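Local coordinates for protein PHOX (Pseudomonas fluorescens, PDB 4A9V) that acts as an alkaline phosphatase, probably releasing phosphate from phosphomonoesters with the help of an iron-calcium cofactor held in a beta-propeller, at residues D22-P27 and S572-T577; R141-N146 and S259-R264; I346-T349 and G354-A357. All coordinates share one frame; numbering follows the deposited sequence. Where two conformers were deposited one is given.

Interaction 1 (D22-P27 and S572-T577)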
loop_
_atom_site.group_PDB
_atom_site.type_symbol
_atom_site.label_atom_id
_atom_site.label_comp_id
_atom_site.label_asym_id
_atom_site.label_seq_id
_atom_site.Cartn_x
_atom_site.Cartn_y
_atom_site.Cartn_z
ATOM N N ASP A 22 -6.375 0.443 -24.053
ATOM C CA ASP A 22 -5.681 1.492 -23.308
ATOM C C ASP A 22 -6.688 2.526 -22.802
ATOM O O ASP A 22 -6.538 3.729 -23.029
ATOM C CB ASP A 22 -4.631 2.152 -24.207
ATOM C CG ASP A 22 -3.625 2.974 -23.432
ATOM O OD1 ASP A 22 -3.318 2.604 -22.276
ATOM O OD2 ASP A 22 -3.068 3.933 -24.017
ATOM N N THR A 23 -7.687 2.027 -22.075
ATOM C CA THR A 23 -8.830 2.819 -21.626
ATOM C C THR A 23 -9.300 2.299 -20.265
ATOM O O THR A 23 -8.929 1.197 -19.856
ATOM C CB THR A 23 -10.012 2.707 -22.609
ATOM O OG1 THR A 23 -10.495 1.358 -22.629
ATOM C CG2 THR A 23 -9.595 3.124 -24.013
ATOM N N ILE A 24 -10.202 3.041 -19.625
ATOM C CA ILE A 24 -11.002 2.523 -18.522
ATOM C C ILE A 24 -12.290 1.915 -19.072
ATOM O O ILE A 24 -13.019 2.562 -19.810
ATOM C CB ILE A 24 -11.392 3.667 -17.556
ATOM C CG1 ILE A 24 -10.156 4.335 -16.954
ATOM C CG2 ILE A 24 -12.330 3.153 -16.477
ATOM C CD1 ILE A 24 -9.483 3.522 -15.879
ATOM N N SER A 25 -12.573 0.680 -18.688
ATOM C CA SER A 25 -13.836 0.029 -18.999
ATOM C C SER A 25 -14.632 -0.154 -17.715
ATOM O O SER A 25 -14.070 -0.567 -16.697
ATOM C CB SER A 25 -13.565 -1.339 -19.638
ATOM O OG SER A 25 -12.750 -1.209 -20.791
ATOM N N LEU A 26 -15.940 0.090 -17.793
ATOM C CA LEU A 26 -16.828 0.063 -16.630
ATOM C C LEU A 26 -18.136 -0.621 -17.023
ATOM O O LEU A 26 -18.390 -0.826 -18.206
ATOM C CB LEU A 26 -17.109 1.487 -16.158
ATOM C CG LEU A 26 -15.944 2.176 -15.457
ATOM C CD1 LEU A 26 -16.135 3.684 -15.483
ATOM C CD2 LEU A 26 -15.792 1.680 -14.028
ATOM N N PRO A 27 -19.029 -0.859 -16.054
ATOM C CA PRO A 27 -20.338 -1.382 -16.420
ATOM C C PRO A 27 -21.205 -0.307 -17.049
ATOM O O PRO A 27 -20.915 0.886 -16.941
ATOM C CB PRO A 27 -20.927 -1.862 -15.076
ATOM C CG PRO A 27 -19.786 -1.836 -14.099
ATOM C CD PRO A 27 -18.883 -0.746 -14.596
ATOM N N SER A 572 -2.711 8.510 -12.742
ATOM C CA SER A 572 -3.838 9.380 -12.461
ATOM C C SER A 572 -4.722 8.794 -11.382
ATOM O O SER A 572 -4.823 7.571 -11.240
ATOM C CB SER A 572 -4.670 9.595 -13.724
ATOM O OG SER A 572 -3.904 10.187 -14.758
ATOM N N VAL A 573 -5.387 9.680 -10.647
ATOM C CA VAL A 573 -6.509 9.316 -9.810
ATOM C C VAL A 573 -7.774 9.595 -10.600
ATOM O O VAL A 573 -7.957 10.700 -11.131
ATOM C CB VAL A 573 -6.499 10.120 -8.491
ATOM C CG1 VAL A 573 -7.709 9.783 -7.635
ATOM C CG2 VAL A 573 -5.215 9.860 -7.719
ATOM N N MET A 574 -8.634 8.586 -10.683
ATOM C CA MET A 574 -9.890 8.665 -11.414
ATOM C C MET A 574 -11.048 8.801 -10.442
ATOM O O MET A 574 -11.027 8.229 -9.358
ATOM C CB MET A 574 -10.100 7.396 -12.248
ATOM C CG MET A 574 -8.915 7.012 -13.116
ATOM S SD MET A 574 -8.436 8.282 -14.304
ATOM C CE MET A 574 -9.888 8.346 -15.349
ATOM N N ALA A 575 -12.081 9.511 -10.881
ATOM C CA ALA A 575 -13.362 9.565 -10.195
ATOM C C ALA A 575 -14.396 8.767 -10.981
ATOM O O ALA A 575 -14.628 9.041 -12.163
ATOM C CB ALA A 575 -13.819 11.010 -10.058
ATOM N N ILE A 576 -14.949 7.736 -10.350
ATOM C CA ILE A 576 -15.947 6.870 -10.956
ATOM C C ILE A 576 -17.311 7.196 -10.351
ATOM O O ILE A 576 -17.465 7.237 -9.129
ATOM C CB ILE A 576 -15.633 5.386 -10.675
ATOM C CG1 ILE A 576 -14.173 5.033 -11.002
ATOM C CG2 ILE A 576 -16.640 4.485 -11.370
ATOM C CD1 ILE A 576 -13.728 5.323 -12.414
ATOM N N THR A 577 -18.290 7.436 -11.219
ATOM C CA THR A 577 -19.635 7.789 -10.791
ATOM C C THR A 577 -20.661 7.031 -11.637
ATOM O O THR A 577 -20.347 6.507 -12.706
ATOM C CB THR A 577 -19.881 9.304 -10.926
ATOM O OG1 THR A 577 -19.609 9.710 -12.272
ATOM C CG2 THR A 577 -18.999 10.095 -9.964
#

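Interaction 2 (R141-N146 and S259-R264). With EDO (1,2-ethanediol), chain M.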
loop_
_atom_site.group_PDB
_atom_site.type_symbol
_atom_site.label_atom_id
_atom_site.label_comp_id
_atom_site.label_asym_id
_atom_site.label_seq_id
_atom_site.Cartn_x
_atom_site.Cartn_y
_atom_site.Cartn_z
ATOM N N ARG A 141 -0.275 20.164 -0.538
ATOM C CA ARG A 141 1.064 19.993 -0.009
ATOM C C ARG A 141 1.734 18.800 -0.654
ATOM O O ARG A 141 1.114 17.755 -0.819
ATOM C CB ARG A 141 0.971 19.778 1.501
ATOM C CG ARG A 141 2.302 19.719 2.195
ATOM C CD ARG A 141 2.128 19.429 3.669
ATOM N NE ARG A 141 3.418 19.441 4.326
ATOM C CZ ARG A 141 3.601 19.327 5.630
ATOM N NH1 ARG A 141 2.587 18.984 6.415
ATOM N NH2 ARG A 141 4.824 19.476 6.123
ATOM N N ARG A 142 3.025 18.934 -0.930
ATOM C CA ARG A 142 3.892 17.785 -1.175
ATOM C C ARG A 142 4.738 17.484 0.053
ATOM O O ARG A 142 5.424 18.358 0.580
ATOM C CB ARG A 142 4.803 18.018 -2.379
ATOM C CG ARG A 142 4.114 17.948 -3.729
ATOM C CD ARG A 142 3.341 16.656 -3.959
ATOM N NE ARG A 142 4.059 15.452 -3.550
ATOM C CZ ARG A 142 5.186 15.027 -4.111
ATOM N NH1 ARG A 142 5.601 15.542 -5.258
ATOM N NH2 ARG A 142 5.909 14.079 -3.530
ATOM N N ILE A 143 4.746 16.213 0.434
ATOM C CA ILE A 143 5.754 15.646 1.298
ATOM C C ILE A 143 6.542 14.690 0.417
ATOM O O ILE A 143 5.946 13.897 -0.310
ATOM C CB ILE A 143 5.100 14.915 2.484
ATOM C CG1 ILE A 143 4.274 15.911 3.311
ATOM C CG2 ILE A 143 6.153 14.240 3.344
ATOM C CD1 ILE A 143 3.153 15.303 4.115
ATOM N N HIS A 144 7.841 14.902 0.308
ATOM C CA HIS A 144 8.616 14.142 -0.655
ATOM C C HIS A 144 9.842 13.524 -0.041
ATOM O O HIS A 144 10.045 13.564 1.180
ATOM C CB HIS A 144 8.965 15.016 -1.861
ATOM C CG HIS A 144 9.687 16.283 -1.503
ATOM N ND1 HIS A 144 10.939 16.284 -1.001
ATOM C CD2 HIS A 144 9.285 17.611 -1.571
ATOM C CE1 HIS A 144 11.315 17.546 -0.754
ATOM N NE2 HIS A 144 10.310 18.360 -1.124
ATOM N N GLY A 145 10.669 12.914 -0.881
ATOM C CA GLY A 145 11.788 12.116 -0.409
ATOM C C GLY A 145 12.921 12.888 0.240
ATOM O O GLY A 145 13.803 12.274 0.842
ATOM N N ASN A 146 12.862 14.220 0.185
ATOM C CA ASN A 146 13.814 15.069 0.907
ATOM C C ASN A 146 13.169 15.943 1.995
ATOM O O ASN A 146 13.858 16.757 2.603
ATOM C CB ASN A 146 14.613 15.950 -0.068
ATOM C CG ASN A 146 15.783 15.214 -0.696
ATOM O OD1 ASN A 146 16.615 14.640 0.009
ATOM N ND2 ASN A 146 15.884 15.280 -2.022
ATOM N N SER A 259 2.594 21.155 9.501
ATOM C CA SER A 259 2.974 20.114 10.452
ATOM C C SER A 259 4.139 19.278 9.940
ATOM O O SER A 259 4.331 19.130 8.731
ATOM C CB SER A 259 1.786 19.205 10.753
ATOM O OG SER A 259 1.353 18.522 9.587
ATOM N N THR A 260 4.902 18.720 10.872
ATOM C CA THR A 260 6.005 17.830 10.535
ATOM C C THR A 260 5.576 16.379 10.727
ATOM O O THR A 260 5.246 15.973 11.841
ATOM C CB THR A 260 7.233 18.136 11.419
ATOM O OG1 THR A 260 7.671 19.475 11.170
ATOM C CG2 THR A 260 8.371 17.183 11.131
ATOM N N PRO A 261 5.550 15.592 9.640
ATOM C CA PRO A 261 5.144 14.196 9.774
ATOM C C PRO A 261 6.109 13.401 10.639
ATOM O O PRO A 261 7.277 13.773 10.804
ATOM C CB PRO A 261 5.149 13.685 8.328
ATOM C CG PRO A 261 4.999 14.920 7.491
ATOM C CD PRO A 261 5.773 15.967 8.234
ATOM N N VAL A 262 5.589 12.304 11.185
ATOM C CA VAL A 262 6.277 11.555 12.230
ATOM C C VAL A 262 6.351 10.076 11.867
ATOM O O VAL A 262 5.325 9.422 11.666
ATOM C CB VAL A 262 5.548 11.681 13.579
ATOM C CG1 VAL A 262 6.339 10.969 14.665
ATOM C CG2 VAL A 262 5.320 13.139 13.945
ATOM N N LYS A 263 7.568 9.534 11.854
ATOM C CA LYS A 263 7.769 8.094 11.696
ATOM C C LYS A 263 7.504 7.390 13.018
ATOM O O LYS A 263 8.131 7.692 14.035
ATOM C CB LYS A 263 9.176 7.799 11.187
ATOM C CG LYS A 263 9.513 8.571 9.917
ATOM C CD LYS A 263 10.386 7.793 8.945
ATOM C CE LYS A 263 10.632 8.606 7.686
ATOM N NZ LYS A 263 11.373 7.850 6.638
ATOM N N ARG A 264 6.539 6.477 13.009
ATOM C CA ARG A 264 6.023 5.871 14.231
ATOM C C ARG A 264 6.708 4.518 14.459
ATOM O O ARG A 264 6.235 3.475 14.007
ATOM C CB ARG A 264 4.503 5.713 14.138
ATOM C CG ARG A 264 3.764 7.039 14.061
ATOM C CD ARG A 264 3.925 7.858 15.334
ATOM N NE ARG A 264 3.129 9.080 15.302
ATOM C CZ ARG A 264 3.184 10.037 16.222
ATOM N NH1 ARG A 264 3.950 9.890 17.295
ATOM N NH2 ARG A 264 2.468 11.135 16.071
HETATM C C1 EDO M . 0.781 13.809 12.560
HETATM O O1 EDO M . -0.359 14.363 13.226
HETATM C C2 EDO M . 1.517 12.880 13.518
HETATM O O2 EDO M . 0.964 13.030 14.832
#

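Interaction 3 (I346-T349 and G354-A357)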
loop_
_atom_site.group_PDB
_atom_site.type_symbol
_atom_site.label_atom_id
_atom_site.label_comp_id
_atom_site.label_asym_id
_atom_site.label_seq_id
_atom_site.Cartn_x
_atom_site.Cartn_y
_atom_site.Cartn_z
ATOM N N ILE A 346 1.440 -13.113 18.272
ATOM C CA ILE A 346 2.563 -13.358 19.163
ATOM C C ILE A 346 3.337 -12.054 19.343
ATOM O O ILE A 346 3.689 -11.391 18.379
ATOM C CB ILE A 346 3.503 -14.439 18.589
ATOM C CG1 ILE A 346 2.732 -15.731 18.318
ATOM C CG2 ILE A 346 4.667 -14.683 19.535
ATOM C CD1 ILE A 346 3.520 -16.773 17.560
ATOM N N GLU A 347 3.568 -11.684 20.597
ATOM C CA GLU A 347 4.139 -10.394 20.957
ATOM C C GLU A 347 5.617 -10.272 20.567
ATOM O O GLU A 347 6.421 -11.165 20.850
ATOM C CB GLU A 347 3.993 -10.264 22.470
ATOM C CG GLU A 347 4.346 -8.938 23.084
ATOM C CD GLU A 347 4.112 -8.949 24.581
ATOM O OE1 GLU A 347 3.255 -9.738 25.048
ATOM O OE2 GLU A 347 4.535 -7.982 25.217
ATOM N N LEU A 348 5.987 -9.120 20.014
ATOM C CA LEU A 348 7.374 -8.783 19.748
ATOM C C LEU A 348 7.838 -7.772 20.788
ATOM O O LEU A 348 7.745 -6.553 20.602
ATOM C CB LEU A 348 7.513 -8.218 18.336
ATOM C CG LEU A 348 7.018 -9.149 17.227
ATOM C CD1 LEU A 348 7.238 -8.504 15.869
ATOM C CD2 LEU A 348 7.690 -10.511 17.295
ATOM N N THR A 349 8.307 -8.312 21.906
ATOM C CA THR A 349 8.644 -7.531 23.087
ATOM C C THR A 349 9.967 -8.031 23.639
ATOM O O THR A 349 10.114 -9.212 23.932
ATOM C CB THR A 349 7.554 -7.683 24.161
ATOM O OG1 THR A 349 6.341 -7.092 23.679
ATOM C CG2 THR A 349 7.967 -7.014 25.473
ATOM N N GLY A 354 11.615 -15.353 23.778
ATOM C CA GLY A 354 12.971 -15.665 23.333
ATOM C C GLY A 354 13.661 -14.527 22.601
ATOM O O GLY A 354 14.743 -14.712 22.038
ATOM N N ILE A 355 13.081 -13.334 22.687
ATOM C CA ILE A 355 13.667 -12.137 22.105
ATOM C C ILE A 355 14.518 -11.429 23.159
ATOM O O ILE A 355 13.992 -10.824 24.093
ATOM C CB ILE A 355 12.577 -11.169 21.617
ATOM C CG1 ILE A 355 11.683 -11.835 20.569
ATOM C CG2 ILE A 355 13.192 -9.899 21.060
ATOM C CD1 ILE A 355 10.430 -11.041 20.281
ATOM N N ASP A 356 15.836 -11.517 23.015
ATOM C CA ASP A 356 16.746 -10.983 24.018
ATOM C C ASP A 356 18.158 -10.942 23.443
ATOM O O ASP A 356 18.354 -11.129 22.240
ATOM C CB ASP A 356 16.702 -11.833 25.294
ATOM C CG ASP A 356 17.029 -13.288 25.038
ATOM O OD1 ASP A 356 17.813 -13.568 24.108
ATOM O OD2 ASP A 356 16.504 -14.154 25.767
ATOM N N ALA A 357 19.129 -10.593 24.275
ATOM C CA ALA A 357 20.484 -10.417 23.787
ATOM C C ALA A 357 21.000 -11.697 23.130
ATOM O O ALA A 357 21.708 -11.640 22.123
ATOM C CB ALA A 357 21.403 -9.988 24.923
#

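Interaction 1 (D22-P27 and S572-T577)
Leu26 overlaps Ile576, the two side chains reaching toward each other tip to tip; the closest approach is CD2 of Leu26 to CG2 of Ile576 at 4.0 Å, with Ile576 CD1 close behind, 4.2 Å from Leu26 CD1. The CG2 branch of Ile576 lies opposite the backbone N. Two residues earlier in each segment the theme recurs: Ile24 CG1 approaches Met574 CE at 4.3 Å. The methionine is coiled, its three torsions all near -60° (chi1 -50°, chi3 -64°), which folds the terminal methyl back. No hydrogen bond joins the segments, and the CA atoms of Ile24 and Met574 stand 9.5 Å apart, far too wide for sheet pairing. The contact is therefore between apolar side chains of two backbones running in the same general direction, consistent with packing between neighbouring sheets of the beta-propeller. Ser25 pairs instead by backbone with Val526 of strand 521-526, while Met574 pairs with Val547 of strand 544-550. Ser32 of strand 30-37 also touches Ile24, Leu26 and Ile576. The N-terminal loop thus lies alongside strand 521-526 of one sheet and faces the next, where strand 572-578 is flanked by 30-37 and 544-550.

Interaction 2 (R141-N146 and S259-R264)
Arg141 grips the carbonyl oxygen of Ser259 end-on with both terminal nitrogens. The NH2 bond to Ser259 O is 2.7 Å and nearly in line with the C=O bond (166° at the oxygen), whereas the NH1 bond to the same Ser259 O, at 2.9 Å, arrives more obliquely. The oxygen lies only 2° out of the guanidinium plane, so the forked pair fixes the rotation of that group. A weak third bond runs from Arg141 NH1 to Ser259 OG at 3.4 Å; the stronger partner of this hydroxyl is the backbone oxygen of Asp256. The reach comes from an extended arginine chain, with CG opposite the backbone N (chi1 -174°).

Beneath this polar clasp is an apolar one. Ile143 CD1 meets Pro261 CG at 3.9 Å as the two side chains slide past each other, and the same methyl sits 4.0 Å above the plane of the Arg141 guanidinium, toward its rim.

Farther out, Arg142 fastens the first segment from within: NH2 donates to Ile143 O, and its guanidinium also binds backbone oxygens of Ala115 and Gln63. On the second segment, Val262 CG1 lies 3.6 Å above the centre of the Arg264 guanidinium, which forms salt bridges with Glu251 and Asp320; in its plane, Arg264 NH2 bonds weakly to O2 of a 1,2-ethanediol, probably from the crystallisation liquor.

An arginine fork over an apolar pair thus probably joins neighbouring propeller sheets. Strand 130-144, outermost in its four-stranded sheet beside 118-127, is tied to the loop entering strand 262-264, which lies between 148-152 and 249-252 of a different sheet.

Interaction 3 (I346-T349 and G354-A357)
Glu347 O accepts a hydrogen bond from the side-chain amide of Asn353, and this carbonyl is also approached by the terminal methyl of Ile355, with 4.1 Å between Glu347 O and Ile355 CD1. That methyl is the point of the whole contact. Ile355 CD1 lies 3.8 Å from Leu348 CA and at the same distance from Thr349 N, so it presses mainly on backbone. The Leu348 side chain meets it at its CD2 branch, 4.1 Å from Ile355 CD1, the two side chains crossing obliquely. Farther back along the isoleucine, Ile355 CB stands 3.9 Å from Thr349 O. The extended CG1 arm (chi2 168°) carries CD1 forward to the peptide between Leu348 and Thr349.

No hydrogen bond passes directly between the segments, and the nearest CA atoms, those of Thr349 and Ile355, are 6.9 Å apart. Polar links brace each side separately: the carboxylate of Glu347 forms a salt bridge with Lys352 of the intervening loop, and Ser359 OG is hydrogen-bonded to both Gly354 O and Asp356 N. Val367 of helix 364-369 touches both Leu348 and Ile355, which are buried.

The arrangement is a short loop at the end of strand 340-347, after which the chain resumes roughly its former direction, with the side chain of Ile355 pointing back at the strand terminus. It belongs to a connection between a sheet strand and helix 364-369 in the outer part of the beta-propeller.

Overall arrangement
From the N terminus, the chain first lays down 22-27, whose partner 572-577 arrives only near the C terminus; interaction 1 therefore closes a loop of 544 residues that encloses the other two. Its strand 572-578 lies beside 30-37, so N- and C-terminal strands share one sheet, the closure familiar in beta-propellers. Interaction 2 closes a loop of 112 residues between two sheets, and interaction 3 follows in series, spanning just four residues at a strand end. None cross. The centres of interactions 1 and 3 lie about 46 Å apart, on opposite sides of the chain's centre; the centre of interaction 2 lies about 30 Å from that of the first and about 31 Å from that of the third.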